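Local coordinates for adhesion protein (Streptococcus pseudopneumoniae 5247, PDB 7LM5) that probably captures zinc outside the cell, as the solute-binding protein of an ATP-binding cassette transporter, and delivers it for uptake, at residues A[14-19]-A[63-68]; A[69-74]-A[92-97]; A[129-134]-A[165-170]; A[182-187]-A[200-205]. The protein carries 1 engineered substitution. All blocks are in the same frame, centred on the assembly; numbering follows the deposited sequence.

Contacts 1 and 4 each pair two parallel strands, but in different four-stranded sheets on opposite sides of the chain's centre: 17-20 with 66-69, both inner strands, and 184-187 with 202-205, a strand at one margin of its sheet. Both are partly buried; contact 1 gathers its polar side chains where the strands begin, whereas contact 4 carries them along the edge strand as well. Contact 2 continues the sheet of contact 1, since strand 66-69 lies between 17-20 and 91-94, and Phe67 O meets Leu93 N at 2.7 Å; beyond the strand ends its chemistry turns to metal binding. Contact 3 is more buried and packs helix on helix, and no hydrogen bond crosses it. Its centre lies about 19 Å from that of contact 2.

Contact 1: residues A[14-19]-A[63-68]; sequences KGMKIV and DADVFV
Ile18 and Val19 run beside Val66 and Phe67 as the two inner strands of a four-stranded parallel sheet. Of the backbone bonds, Val19 N gives to Val66 O at 3.0 Å and Val19 O receives Val68 N. Where the strands begin, Lys17 O takes two amides: Asp65 N, in the carbonyl plane at 2.9 Å, and Val66 N, tilted from that plane at 3.3 Å.

Side chains add polar bonds at this end. Asp65 OD2 accepts Lys17 N at 3.0 Å and 170°, on its anti side but well out of the carboxylate plane; the CG beside Asp65's own backbone N (chi1 -60°) swings the carboxylate across to the other strand. A short acid suits this place, since its carboxylate reaches the neighbouring strand's amide directly. The flexible Lys17 chain bends at chi3, bringing NZ to Asp63 O.

Among the apolar contacts, Ile18, Val66 and Val68 share one face of the sheet, where Ile18 lies side by side with each valine; beta-branched residues fit extended backbone. Helix 23-33 packs on Ile18 and Val68, while helix 130-147 reaches Met16 and Val66. Val19 CG2 instead meets the small methyl of Ala64 CB at 3.6 Å. Phe67 approaches Val19 obliquely, its CD1 3.2 Å from Val19 O.

Contact 2: residues A[69-74]-A[92-97]; sequences YHSHTL and VLEASE. With ZN (zinc ion), chain E.
The Tyr69 ring carries Glu94 CA over one face, 4.1 Å from its centroid, and Val92 CG1 at its edge, 3.6 Å from CE1. Its plane is only 16° from that of the Glu94 carboxylate. Ser96 OG lies over a face of the His70 ring, whose two nitrogens are taken by Glu136 and Pro124 O. Glu94 OE2 and a water meet the edge of the His72 ring, which stands steeply, at 73°, to the carboxylate.

Tyr69 forms the last parallel bridge with strand 91-94: its N donates to Leu93 O and its O accepts Ala95 N. Past the strand the chain enters a type I turn, Glu94 to Glu97, which presents Ser96 OG to His70 O at 2.6 Å.

Glu94 extends, with CG anti to its backbone N (chi1 -171°), to reach the zinc ion with both oxygens, OE1 at 2.4 Å and OE2 at 2.2 Å. His72 ND1 binds at 2.2 Å. His72 N also donates to OE2, from above the carboxylate plane, and so steadies one ligand through the backbone of the other. Two waters complete the five bonds. With just two protein residues binding, this zinc is held differently from the one at His125, His189 and Glu264.

Contact 3: residues A[129-134]-A[165-170]; sequences DPEKAG and KAQELT
Ala166 turns its methyl toward Pro130, and CB rests 3.3 Å from Pro130 O; a small residue fits where two helix backbones come this close. Gly134, one turn further along the other helix, also faces Ala166 and has no side chain to stand between them. Gln167, exposed to solvent, lays CG against Glu131 OE1 at 3.8 Å. The Glu131 chain bends at chi2 to cross Gln167 at a slant, and its carboxylate is 29° from the plane of the Gln167 amide. Long polar chains suit this border: the aliphatic CG of Gln167 is what meets the glutamate oxygen.

The two segments are pieces of an antiparallel helix pair, their short axes 8.4 Å apart at 172°. Helix 152-178 is the long helix that joins the two lobes in this family of solute-binding proteins, and helix 130-147 packs back along it. Glu168 points away from the pair and binds a zinc ion together with Lys164.

Leu169 returns to the interface, where CD2 meets Pro130 CG at 4.3 Å. Met281 of helix 273-288 touches both residues, so the proline ring is packed by two helices. Proline fits the first turn of a helix, where its nitrogen owes no hydrogen bond; just before it, Asp129 caps the helix through OD1 to Glu131 N at 3.2 Å, while OD2 forms a salt bridge with Arg198.

Thr170 puts OG1 beside its own backbone N (chi1 -56°), from where it donates to Ala166 O at 3.1 Å. Thr170 N reaches the same oxygen from the opposite face of its plane. With its hydroxyl turned back on its own helix, Thr170 can pack OG1 against Pro130 CB at 3.3 Å.

Contact 4: residues A[182-187]-A[200-205]; sequences QKTFVT and GLNQLG
Asn202 N donates to Lys183 O at 2.6 Å and an almost straight 176°, opening a run of backbone bonds between strands 184-187 and 202-205. Phe185 then gives its N to Asn202 O at 3.0 Å and accepts Leu204 N at its own O; Thr187 N to Leu204 O, at 3.2 Å, follows, and the pairing runs on from Thr187 to Ile206. A water joins the strands on one face, donating to Thr187 OG1 at 2.7 Å and to Gln203 OE1 at 2.5 Å. Thr187 OG1 also bonds the backbone O of His189, itself a zinc ligand. At the other end Lys183 turns its amine to Phe177 O and Ala180 O, a fitting place for a cation because carbonyls gather where helix 152-178 finishes.

These strands flank helix 193-198 in a beta-alpha-beta unit at the margin of the sheet. Phe185 dominates the face toward that helix. With CG between the backbone N and the carbonyl carbon (chi1 65°), its ring leans over strand 202-205: Gln203 CB lies over one face, 3.9 Å from the centroid in a CH-pi contact, and Leu201 CB sits at the edge, 4.0 Å from CE1. Ala196 touches the phenylalanine from the helix, and Leu284 adds cover to both Phe185 and Leu201.

On the other face Thr184 OG1 packs against Asn202 CB, while Phe226 of helix 217-229 touches Thr184, Val186 and Leu204. Gln203 thus works in two ways, its aliphatic CB lying on an aromatic ring and its amide oxygen taking a water shared with the neighbouring strand, which suits a partly exposed edge position.

Contact 1: residues A[14-19]-A[63-68]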
loop_
_atom_site.group_PDB
_atom_site.type_symbol
_atom_site.label_atom_id
_atom_site.label_comp_id
_atom_site.label_asym_id
_atom_site.label_seq_id
_atom_site.Cartn_x
_atom_site.Cartn_y
_atom_site.Cartn_z
ATOM N N LYS A 14 -22.289 -10.930 15.178
ATOM C CA LYS A 14 -21.534 -9.687 15.257
ATOM C C LYS A 14 -21.669 -8.841 13.999
ATOM O O LYS A 14 -21.009 -7.802 13.894
ATOM C CB LYS A 14 -20.050 -9.975 15.517
ATOM C CG LYS A 14 -19.778 -10.940 16.658
ATOM C CD LYS A 14 -18.300 -10.951 17.012
ATOM C CE LYS A 14 -17.932 -12.170 17.840
ATOM N NZ LYS A 14 -18.018 -13.421 17.036
ATOM N N GLY A 15 -22.501 -9.256 13.049
ATOM C CA GLY A 15 -22.631 -8.551 11.788
ATOM C C GLY A 15 -22.110 -9.370 10.625
ATOM O O GLY A 15 -22.196 -10.600 10.640
ATOM N N MET A 16 -21.567 -8.702 9.611
ATOM C CA MET A 16 -20.978 -9.402 8.479
ATOM C C MET A 16 -19.605 -9.947 8.845
ATOM O O MET A 16 -18.841 -9.309 9.575
ATOM C CB MET A 16 -20.856 -8.474 7.269
ATOM C CG MET A 16 -22.177 -8.031 6.668
ATOM S SD MET A 16 -21.952 -7.169 5.099
ATOM C CE MET A 16 -20.916 -5.796 5.602
ATOM N N LYS A 17 -19.295 -11.134 8.334
ATOM C CA LYS A 17 -17.962 -11.712 8.462
ATOM C C LYS A 17 -17.135 -11.245 7.270
ATOM O O LYS A 17 -17.314 -11.733 6.150
ATOM C CB LYS A 17 -18.032 -13.235 8.532
ATOM C CG LYS A 17 -18.717 -13.764 9.782
ATOM C CD LYS A 17 -18.811 -15.281 9.764
ATOM C CE LYS A 17 -19.653 -15.763 8.595
ATOM N NZ LYS A 17 -19.761 -17.248 8.569
ATOM N N ILE A 18 -16.237 -10.292 7.509
ATOM C CA ILE A 18 -15.438 -9.665 6.463
ATOM C C ILE A 18 -13.997 -10.133 6.607
ATOM O O ILE A 18 -13.439 -10.113 7.711
ATOM C CB ILE A 18 -15.526 -8.131 6.530
ATOM C CG1 ILE A 18 -16.989 -7.680 6.525
ATOM C CG2 ILE A 18 -14.765 -7.503 5.373
ATOM C CD1 ILE A 18 -17.166 -6.187 6.697
ATOM N N VAL A 19 -13.399 -10.554 5.494
ATOM C CA VAL A 19 -12.011 -10.993 5.454
ATOM C C VAL A 19 -11.254 -10.100 4.481
ATOM O O VAL A 19 -11.761 -9.769 3.404
ATOM C CB VAL A 19 -11.892 -12.477 5.050
ATOM C CG1 VAL A 19 -10.459 -12.948 5.181
ATOM C CG2 VAL A 19 -12.807 -13.336 5.905
ATOM N N ASP A 63 -16.456 -18.953 2.987
ATOM C CA ASP A 63 -17.354 -19.047 4.131
ATOM C C ASP A 63 -17.690 -17.688 4.731
ATOM O O ASP A 63 -18.482 -17.624 5.677
ATOM C CB ASP A 63 -16.743 -19.947 5.209
ATOM C CG ASP A 63 -16.723 -21.409 4.805
ATOM O OD1 ASP A 63 -17.727 -21.881 4.231
ATOM O OD2 ASP A 63 -15.704 -22.083 5.059
ATOM N N ALA A 64 -17.118 -16.610 4.208
ATOM C CA ALA A 64 -17.359 -15.269 4.711
ATOM C C ALA A 64 -18.404 -14.554 3.862
ATOM O O ALA A 64 -18.729 -14.969 2.747
ATOM C CB ALA A 64 -16.062 -14.457 4.735
ATOM N N ASP A 65 -18.928 -13.458 4.412
ATOM C CA ASP A 65 -19.922 -12.668 3.693
ATOM C C ASP A 65 -19.271 -11.742 2.676
ATOM O O ASP A 65 -19.766 -11.605 1.550
ATOM C CB ASP A 65 -20.762 -11.857 4.680
ATOM C CG ASP A 65 -21.501 -12.731 5.672
ATOM O OD1 ASP A 65 -22.016 -13.791 5.261
ATOM O OD2 ASP A 65 -21.561 -12.357 6.862
ATOM N N VAL A 66 -18.170 -11.098 3.051
ATOM C CA VAL A 66 -17.497 -10.122 2.204
ATOM C C VAL A 66 -16.000 -10.385 2.248
ATOM O O VAL A 66 -15.431 -10.623 3.320
ATOM C CB VAL A 66 -17.809 -8.675 2.650
ATOM C CG1 VAL A 66 -16.965 -7.682 1.870
ATOM C CG2 VAL A 66 -19.290 -8.366 2.483
ATOM N N PHE A 67 -15.362 -10.353 1.080
ATOM C CA PHE A 67 -13.910 -10.397 0.968
ATOM C C PHE A 67 -13.442 -9.166 0.208
ATOM O O PHE A 67 -13.907 -8.906 -0.907
ATOM C CB PHE A 67 -13.436 -11.671 0.264
ATOM C CG PHE A 67 -11.968 -11.669 -0.054
ATOM C CD1 PHE A 67 -11.028 -11.755 0.960
ATOM C CD2 PHE A 67 -11.528 -11.573 -1.364
ATOM C CE1 PHE A 67 -9.674 -11.747 0.671
ATOM C CE2 PHE A 67 -10.175 -11.568 -1.659
ATOM C CZ PHE A 67 -9.248 -11.654 -0.640
ATOM N N VAL A 68 -12.525 -8.412 0.809
ATOM C CA VAL A 68 -12.027 -7.167 0.241
ATOM C C VAL A 68 -10.541 -7.324 -0.037
ATOM O O VAL A 68 -9.781 -7.749 0.841
ATOM C CB VAL A 68 -12.281 -5.970 1.178
ATOM C CG1 VAL A 68 -12.018 -4.659 0.451
ATOM C CG2 VAL A 68 -13.700 -6.009 1.725
#

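Contact 2: residues A[69-74]-A[92-97]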
loop_
_atom_site.group_PDB
_atom_site.type_symbol
_atom_site.label_atom_id
_atom_site.label_comp_id
_atom_site.label_asym_id
_atom_site.label_seq_id
_atom_site.Cartn_x
_atom_site.Cartn_y
_atom_site.Cartn_z
ATOM N N TYR A 69 -10.130 -6.985 -1.257
ATOM C CA TYR A 69 -8.725 -6.959 -1.634
ATOM C C TYR A 69 -8.422 -5.632 -2.316
ATOM O O TYR A 69 -9.323 -4.887 -2.709
ATOM C CB TYR A 69 -8.358 -8.144 -2.541
ATOM C CG TYR A 69 -8.919 -8.068 -3.944
ATOM C CD1 TYR A 69 -10.236 -8.421 -4.208
ATOM C CD2 TYR A 69 -8.123 -7.662 -5.009
ATOM C CE1 TYR A 69 -10.749 -8.359 -5.491
ATOM C CE2 TYR A 69 -8.627 -7.598 -6.294
ATOM C CZ TYR A 69 -9.940 -7.947 -6.530
ATOM O OH TYR A 69 -10.445 -7.884 -7.809
ATOM N N HIS A 70 -7.130 -5.338 -2.453
ATOM C CA HIS A 70 -6.695 -4.040 -2.955
ATOM C C HIS A 70 -6.946 -3.890 -4.451
ATOM O O HIS A 70 -7.773 -3.073 -4.868
ATOM C CB HIS A 70 -5.213 -3.822 -2.647
ATOM C CG HIS A 70 -4.677 -2.516 -3.147
ATOM N ND1 HIS A 70 -5.275 -1.308 -2.857
ATOM C CD2 HIS A 70 -3.602 -2.230 -3.917
ATOM C CE1 HIS A 70 -4.589 -0.333 -3.426
ATOM N NE2 HIS A 70 -3.569 -0.865 -4.076
ATOM N N SER A 71 -6.239 -4.667 -5.266
ATOM C CA SER A 71 -6.298 -4.490 -6.710
ATOM C C SER A 71 -5.872 -5.780 -7.392
ATOM O O SER A 71 -5.150 -6.600 -6.817
ATOM C CB SER A 71 -5.409 -3.326 -7.164
ATOM O OG SER A 71 -5.413 -3.198 -8.574
ATOM N N HIS A 72 -6.327 -5.944 -8.637
ATOM C CA HIS A 72 -5.884 -7.077 -9.439
ATOM C C HIS A 72 -4.416 -6.962 -9.824
ATOM O O HIS A 72 -3.806 -7.967 -10.201
ATOM C CB HIS A 72 -6.747 -7.212 -10.695
ATOM C CG HIS A 72 -6.587 -6.083 -11.666
ATOM N ND1 HIS A 72 -7.363 -4.945 -11.619
ATOM C CD2 HIS A 72 -5.744 -5.921 -12.714
ATOM C CE1 HIS A 72 -7.003 -4.129 -12.593
ATOM N NE2 HIS A 72 -6.023 -4.697 -13.273
ATOM N N THR A 73 -3.841 -5.763 -9.737
ATOM C CA THR A 73 -2.420 -5.559 -9.985
ATOM C C THR A 73 -1.551 -5.981 -8.808
ATOM O O THR A 73 -0.321 -5.949 -8.925
ATOM C CB THR A 73 -2.146 -4.089 -10.321
ATOM O OG1 THR A 73 -2.556 -3.261 -9.226
ATOM C CG2 THR A 73 -2.907 -3.678 -11.571
ATOM N N LEU A 74 -2.153 -6.367 -7.683
ATOM C CA LEU A 74 -1.399 -6.848 -6.533
ATOM C C LEU A 74 -1.806 -8.278 -6.203
ATOM O O LEU A 74 -1.077 -9.225 -6.516
ATOM C CB LEU A 74 -1.613 -5.937 -5.324
ATOM C CG LEU A 74 -0.788 -6.273 -4.080
ATOM C CD1 LEU A 74 0.703 -6.169 -4.380
ATOM C CD2 LEU A 74 -1.170 -5.367 -2.922
ATOM N N VAL A 92 -16.991 -10.579 -3.373
ATOM C CA VAL A 92 -15.618 -10.101 -3.481
ATOM C C VAL A 92 -15.637 -8.641 -3.909
ATOM O O VAL A 92 -16.298 -8.275 -4.889
ATOM C CB VAL A 92 -14.821 -10.965 -4.471
ATOM C CG1 VAL A 92 -13.338 -10.636 -4.392
ATOM C CG2 VAL A 92 -15.068 -12.443 -4.199
ATOM N N LEU A 93 -14.913 -7.800 -3.173
ATOM C CA LEU A 93 -14.866 -6.366 -3.428
ATOM C C LEU A 93 -13.429 -5.940 -3.689
ATOM O O LEU A 93 -12.537 -6.217 -2.880
ATOM C CB LEU A 93 -15.440 -5.575 -2.248
ATOM C CG LEU A 93 -16.818 -5.975 -1.719
ATOM C CD1 LEU A 93 -17.227 -5.049 -0.583
ATOM C CD2 LEU A 93 -17.864 -5.964 -2.826
ATOM N N GLU A 94 -13.209 -5.268 -4.816
ATOM C CA GLU A 94 -11.908 -4.696 -5.145
ATOM C C GLU A 94 -11.866 -3.276 -4.589
ATOM O O GLU A 94 -12.548 -2.382 -5.098
ATOM C CB GLU A 94 -11.680 -4.714 -6.655
ATOM C CG GLU A 94 -10.273 -4.341 -7.085
ATOM C CD GLU A 94 -10.088 -4.440 -8.585
ATOM O OE1 GLU A 94 -11.097 -4.636 -9.294
ATOM O OE2 GLU A 94 -8.937 -4.325 -9.056
ATOM N N ALA A 95 -11.061 -3.071 -3.542
ATOM C CA ALA A 95 -11.087 -1.814 -2.802
ATOM C C ALA A 95 -10.632 -0.621 -3.633
ATOM O O ALA A 95 -10.956 0.519 -3.281
ATOM C CB ALA A 95 -10.221 -1.926 -1.547
ATOM N N SER A 96 -9.896 -0.844 -4.722
ATOM C CA SER A 96 -9.369 0.245 -5.534
ATOM C C SER A 96 -9.999 0.298 -6.922
ATOM O O SER A 96 -9.393 0.842 -7.850
ATOM C CB SER A 96 -7.849 0.133 -5.648
ATOM O OG SER A 96 -7.481 -1.021 -6.382
ATOM N N GLU A 97 -11.198 -0.254 -7.084
ATOM C CA GLU A 97 -11.868 -0.205 -8.376
ATOM C C GLU A 97 -12.240 1.233 -8.718
ATOM O O GLU A 97 -12.907 1.916 -7.936
ATOM C CB GLU A 97 -13.114 -1.087 -8.368
ATOM C CG GLU A 97 -13.840 -1.132 -9.704
ATOM C CD GLU A 97 -15.097 -1.976 -9.662
ATOM O OE1 GLU A 97 -15.475 -2.432 -8.562
ATOM O OE2 GLU A 97 -15.709 -2.185 -10.731
HETATM ZN ZN ZN E . -9.498 -4.685 -11.107
HETATM O O HOH W 1 -9.960 -6.736 -10.888
HETATM O O HOH W 2 -9.375 -2.593 -11.097
#

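Contact 3: residues A[129-134]-A[165-170]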
loop_
_atom_site.group_PDB
_atom_site.type_symbol
_atom_site.label_atom_id
_atom_site.label_comp_id
_atom_site.label_asym_id
_atom_site.label_seq_id
_atom_site.Cartn_x
_atom_site.Cartn_y
_atom_site.Cartn_z
ATOM N N ASP A 129 0.003 7.027 -0.389
ATOM C CA ASP A 129 -0.403 8.409 -0.605
ATOM C C ASP A 129 -1.592 8.710 0.297
ATOM O O ASP A 129 -2.634 8.056 0.160
ATOM C CB ASP A 129 -0.771 8.640 -2.064
ATOM C CG ASP A 129 -1.086 10.099 -2.378
ATOM O OD1 ASP A 129 -1.076 10.941 -1.457
ATOM O OD2 ASP A 129 -1.344 10.404 -3.562
ATOM N N PRO A 130 -1.481 9.658 1.232
ATOM C CA PRO A 130 -2.618 9.929 2.131
ATOM C C PRO A 130 -3.898 10.289 1.396
ATOM O O PRO A 130 -4.991 9.915 1.842
ATOM C CB PRO A 130 -2.107 11.094 2.991
ATOM C CG PRO A 130 -0.623 10.964 2.958
ATOM C CD PRO A 130 -0.292 10.454 1.586
ATOM N N GLU A 131 -3.792 11.001 0.273
ATOM C CA GLU A 131 -4.980 11.351 -0.498
ATOM C C GLU A 131 -5.618 10.109 -1.110
ATOM O O GLU A 131 -6.834 9.910 -1.008
ATOM C CB GLU A 131 -4.614 12.362 -1.586
ATOM C CG GLU A 131 -5.733 13.323 -1.959
ATOM C CD GLU A 131 -5.842 14.501 -1.005
ATOM O OE1 GLU A 131 -5.259 14.444 0.099
ATOM O OE2 GLU A 131 -6.509 15.493 -1.365
ATOM N N LYS A 132 -4.809 9.256 -1.742
ATOM C CA LYS A 132 -5.331 8.042 -2.356
ATOM C C LYS A 132 -5.755 7.003 -1.327
ATOM O O LYS A 132 -6.587 6.145 -1.640
ATOM C CB LYS A 132 -4.293 7.446 -3.306
ATOM C CG LYS A 132 -4.147 8.217 -4.605
ATOM C CD LYS A 132 -3.029 7.654 -5.464
ATOM C CE LYS A 132 -3.140 8.154 -6.893
ATOM N NZ LYS A 132 -3.305 9.632 -6.952
ATOM N N ALA A 133 -5.198 7.051 -0.114
ATOM C CA ALA A 133 -5.690 6.183 0.950
ATOM C C ALA A 133 -7.118 6.551 1.333
ATOM O O ALA A 133 -7.956 5.669 1.554
ATOM C CB ALA A 133 -4.767 6.260 2.165
ATOM N N GLY A 134 -7.415 7.850 1.405
ATOM C CA GLY A 134 -8.779 8.275 1.665
ATOM C C GLY A 134 -9.718 7.993 0.511
ATOM O O GLY A 134 -10.913 7.766 0.722
ATOM N N LYS A 165 -8.991 13.317 8.127
ATOM C CA LYS A 165 -7.709 13.197 8.815
ATOM C C LYS A 165 -6.567 12.937 7.839
ATOM O O LYS A 165 -5.420 13.307 8.118
ATOM C CB LYS A 165 -7.781 12.091 9.865
ATOM C CG LYS A 165 -8.703 12.418 11.031
ATOM C CD LYS A 165 -8.883 11.228 11.960
ATOM C CE LYS A 165 -9.728 11.599 13.169
ATOM N NZ LYS A 165 -11.055 12.153 12.777
ATOM N N ALA A 166 -6.855 12.310 6.696
ATOM C CA ALA A 166 -5.815 12.086 5.700
ATOM C C ALA A 166 -5.467 13.375 4.968
ATOM O O ALA A 166 -4.294 13.635 4.677
ATOM C CB ALA A 166 -6.257 11.007 4.711
ATOM N N GLN A 167 -6.475 14.196 4.661
ATOM C CA GLN A 167 -6.213 15.469 3.998
ATOM C C GLN A 167 -5.517 16.453 4.929
ATOM O O GLN A 167 -4.765 17.317 4.464
ATOM C CB GLN A 167 -7.519 16.059 3.464
ATOM C CG GLN A 167 -8.152 15.230 2.355
ATOM C CD GLN A 167 -9.506 15.759 1.924
ATOM O OE1 GLN A 167 -10.076 16.640 2.568
ATOM N NE2 GLN A 167 -10.028 15.221 0.829
ATOM N N GLU A 168 -5.752 16.339 6.237
ATOM C CA GLU A 168 -5.011 17.148 7.197
ATOM C C GLU A 168 -3.591 16.635 7.386
ATOM O O GLU A 168 -2.689 17.420 7.699
ATOM C CB GLU A 168 -5.749 17.181 8.534
ATOM C CG GLU A 168 -7.061 17.941 8.474
ATOM C CD GLU A 168 -7.994 17.595 9.613
ATOM O OE1 GLU A 168 -7.569 16.877 10.542
ATOM O OE2 GLU A 168 -9.160 18.039 9.571
ATOM N N LEU A 169 -3.377 15.330 7.203
ATOM C CA LEU A 169 -2.020 14.797 7.219
ATOM C C LEU A 169 -1.232 15.279 6.007
ATOM O O LEU A 169 -0.025 15.534 6.104
ATOM C CB LEU A 169 -2.058 13.269 7.266
ATOM C CG LEU A 169 -0.697 12.574 7.263
ATOM C CD1 LEU A 169 0.129 13.061 8.437
ATOM C CD2 LEU A 169 -0.855 11.061 7.300
ATOM N N THR A 170 -1.897 15.413 4.859
ATOM C CA THR A 170 -1.230 15.924 3.668
ATOM C C THR A 170 -0.880 17.398 3.830
ATOM O O THR A 170 0.244 17.815 3.528
ATOM C CB THR A 170 -2.113 15.713 2.438
ATOM O OG1 THR A 170 -2.443 14.323 2.318
ATOM C CG2 THR A 170 -1.390 16.166 1.178
#

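Contact 4: residues A[182-187]-A[200-205]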
loop_
_atom_site.group_PDB
_atom_site.type_symbol
_atom_site.label_atom_id
_atom_site.label_comp_id
_atom_site.label_asym_id
_atom_site.label_seq_id
_atom_site.Cartn_x
_atom_site.Cartn_y
_atom_site.Cartn_z
ATOM N N GLN A 182 16.960 18.158 -0.051
ATOM C CA GLN A 182 17.095 16.864 -0.707
ATOM C C GLN A 182 15.703 16.308 -0.979
ATOM O O GLN A 182 14.933 16.067 -0.044
ATOM C CB GLN A 182 17.903 15.893 0.156
ATOM C CG GLN A 182 17.934 14.461 -0.365
ATOM C CD GLN A 182 18.702 14.322 -1.667
ATOM O OE1 GLN A 182 18.195 14.649 -2.742
ATOM N NE2 GLN A 182 19.933 13.830 -1.578
ATOM N N LYS A 183 15.377 16.119 -2.256
ATOM C CA LYS A 183 14.093 15.560 -2.657
ATOM C C LYS A 183 14.236 14.181 -3.287
ATOM O O LYS A 183 13.287 13.692 -3.911
ATOM C CB LYS A 183 13.379 16.512 -3.620
ATOM C CG LYS A 183 13.204 17.921 -3.074
ATOM C CD LYS A 183 12.221 18.725 -3.911
ATOM C CE LYS A 183 12.177 20.179 -3.469
ATOM N NZ LYS A 183 11.859 20.322 -2.021
ATOM N N THR A 184 15.393 13.542 -3.131
ATOM C CA THR A 184 15.666 12.233 -3.706
ATOM C C THR A 184 15.984 11.248 -2.590
ATOM O O THR A 184 16.803 11.541 -1.714
ATOM C CB THR A 184 16.827 12.305 -4.701
ATOM O OG1 THR A 184 16.456 13.130 -5.813
ATOM C CG2 THR A 184 17.181 10.920 -5.206
ATOM N N PHE A 185 15.334 10.085 -2.623
ATOM C CA PHE A 185 15.566 9.048 -1.631
ATOM C C PHE A 185 15.483 7.682 -2.299
ATOM O O PHE A 185 14.881 7.520 -3.362
ATOM C CB PHE A 185 14.571 9.146 -0.461
ATOM C CG PHE A 185 13.140 8.888 -0.846
ATOM C CD1 PHE A 185 12.411 9.837 -1.546
ATOM C CD2 PHE A 185 12.515 7.706 -0.482
ATOM C CE1 PHE A 185 11.091 9.603 -1.893
ATOM C CE2 PHE A 185 11.195 7.466 -0.824
ATOM C CZ PHE A 185 10.483 8.416 -1.531
ATOM N N VAL A 186 16.110 6.695 -1.660
ATOM C CA VAL A 186 16.194 5.335 -2.180
ATOM C C VAL A 186 15.654 4.381 -1.125
ATOM O O VAL A 186 16.029 4.473 0.050
ATOM C CB VAL A 186 17.639 4.959 -2.563
ATOM C CG1 VAL A 186 17.699 3.529 -3.082
ATOM C CG2 VAL A 186 18.187 5.934 -3.596
ATOM N N THR A 187 14.778 3.469 -1.540
ATOM C CA THR A 187 14.145 2.519 -0.637
ATOM C C THR A 187 14.427 1.091 -1.090
ATOM O O THR A 187 14.932 0.847 -2.189
ATOM C CB THR A 187 12.633 2.766 -0.549
ATOM O OG1 THR A 187 12.049 2.648 -1.853
ATOM C CG2 THR A 187 12.361 4.158 -0.001
ATOM N N GLY A 200 6.177 16.000 -4.395
ATOM C CA GLY A 200 7.211 16.488 -5.295
ATOM C C GLY A 200 8.586 15.917 -5.029
ATOM O O GLY A 200 9.588 16.635 -5.142
ATOM N N LEU A 201 8.661 14.639 -4.674
ATOM C CA LEU A 201 9.921 13.976 -4.383
ATOM C C LEU A 201 10.287 13.023 -5.515
ATOM O O LEU A 201 9.449 12.645 -6.338
ATOM C CB LEU A 201 9.844 13.210 -3.059
ATOM C CG LEU A 201 9.320 13.985 -1.848
ATOM C CD1 LEU A 201 9.211 13.072 -0.636
ATOM C CD2 LEU A 201 10.206 15.183 -1.544
ATOM N N ASN A 202 11.560 12.643 -5.548
ATOM C CA ASN A 202 12.070 11.662 -6.494
ATOM C C ASN A 202 12.553 10.439 -5.729
ATOM O O ASN A 202 13.195 10.564 -4.683
ATOM C CB ASN A 202 13.206 12.243 -7.341
ATOM C CG ASN A 202 12.792 13.498 -8.084
ATOM O OD1 ASN A 202 12.161 13.428 -9.139
ATOM N ND2 ASN A 202 13.148 14.655 -7.537
ATOM N N GLN A 203 12.236 9.256 -6.248
ATOM C CA GLN A 203 12.564 8.016 -5.565
ATOM C C GLN A 203 13.134 7.015 -6.556
ATOM O O GLN A 203 12.844 7.064 -7.754
ATOM C CB GLN A 203 11.331 7.419 -4.862
ATOM C CG GLN A 203 10.157 7.112 -5.786
ATOM C CD GLN A 203 10.294 5.778 -6.500
ATOM O OE1 GLN A 203 10.865 4.827 -5.964
ATOM N NE2 GLN A 203 9.781 5.706 -7.723
ATOM N N LEU A 204 13.952 6.103 -6.037
ATOM C CA LEU A 204 14.399 4.937 -6.786
ATOM C C LEU A 204 14.374 3.738 -5.855
ATOM O O LEU A 204 14.848 3.822 -4.718
ATOM C CB LEU A 204 15.806 5.128 -7.363
ATOM C CG LEU A 204 16.293 3.952 -8.214
ATOM C CD1 LEU A 204 15.391 3.759 -9.425
ATOM C CD2 LEU A 204 17.739 4.139 -8.641
ATOM N N GLY A 205 13.813 2.633 -6.330
ATOM C CA GLY A 205 13.759 1.401 -5.565
ATOM C C GLY A 205 14.885 0.467 -5.979
ATOM O O GLY A 205 15.161 0.300 -7.167
HETATM O O HOH W 3 10.397 3.620 -3.806
#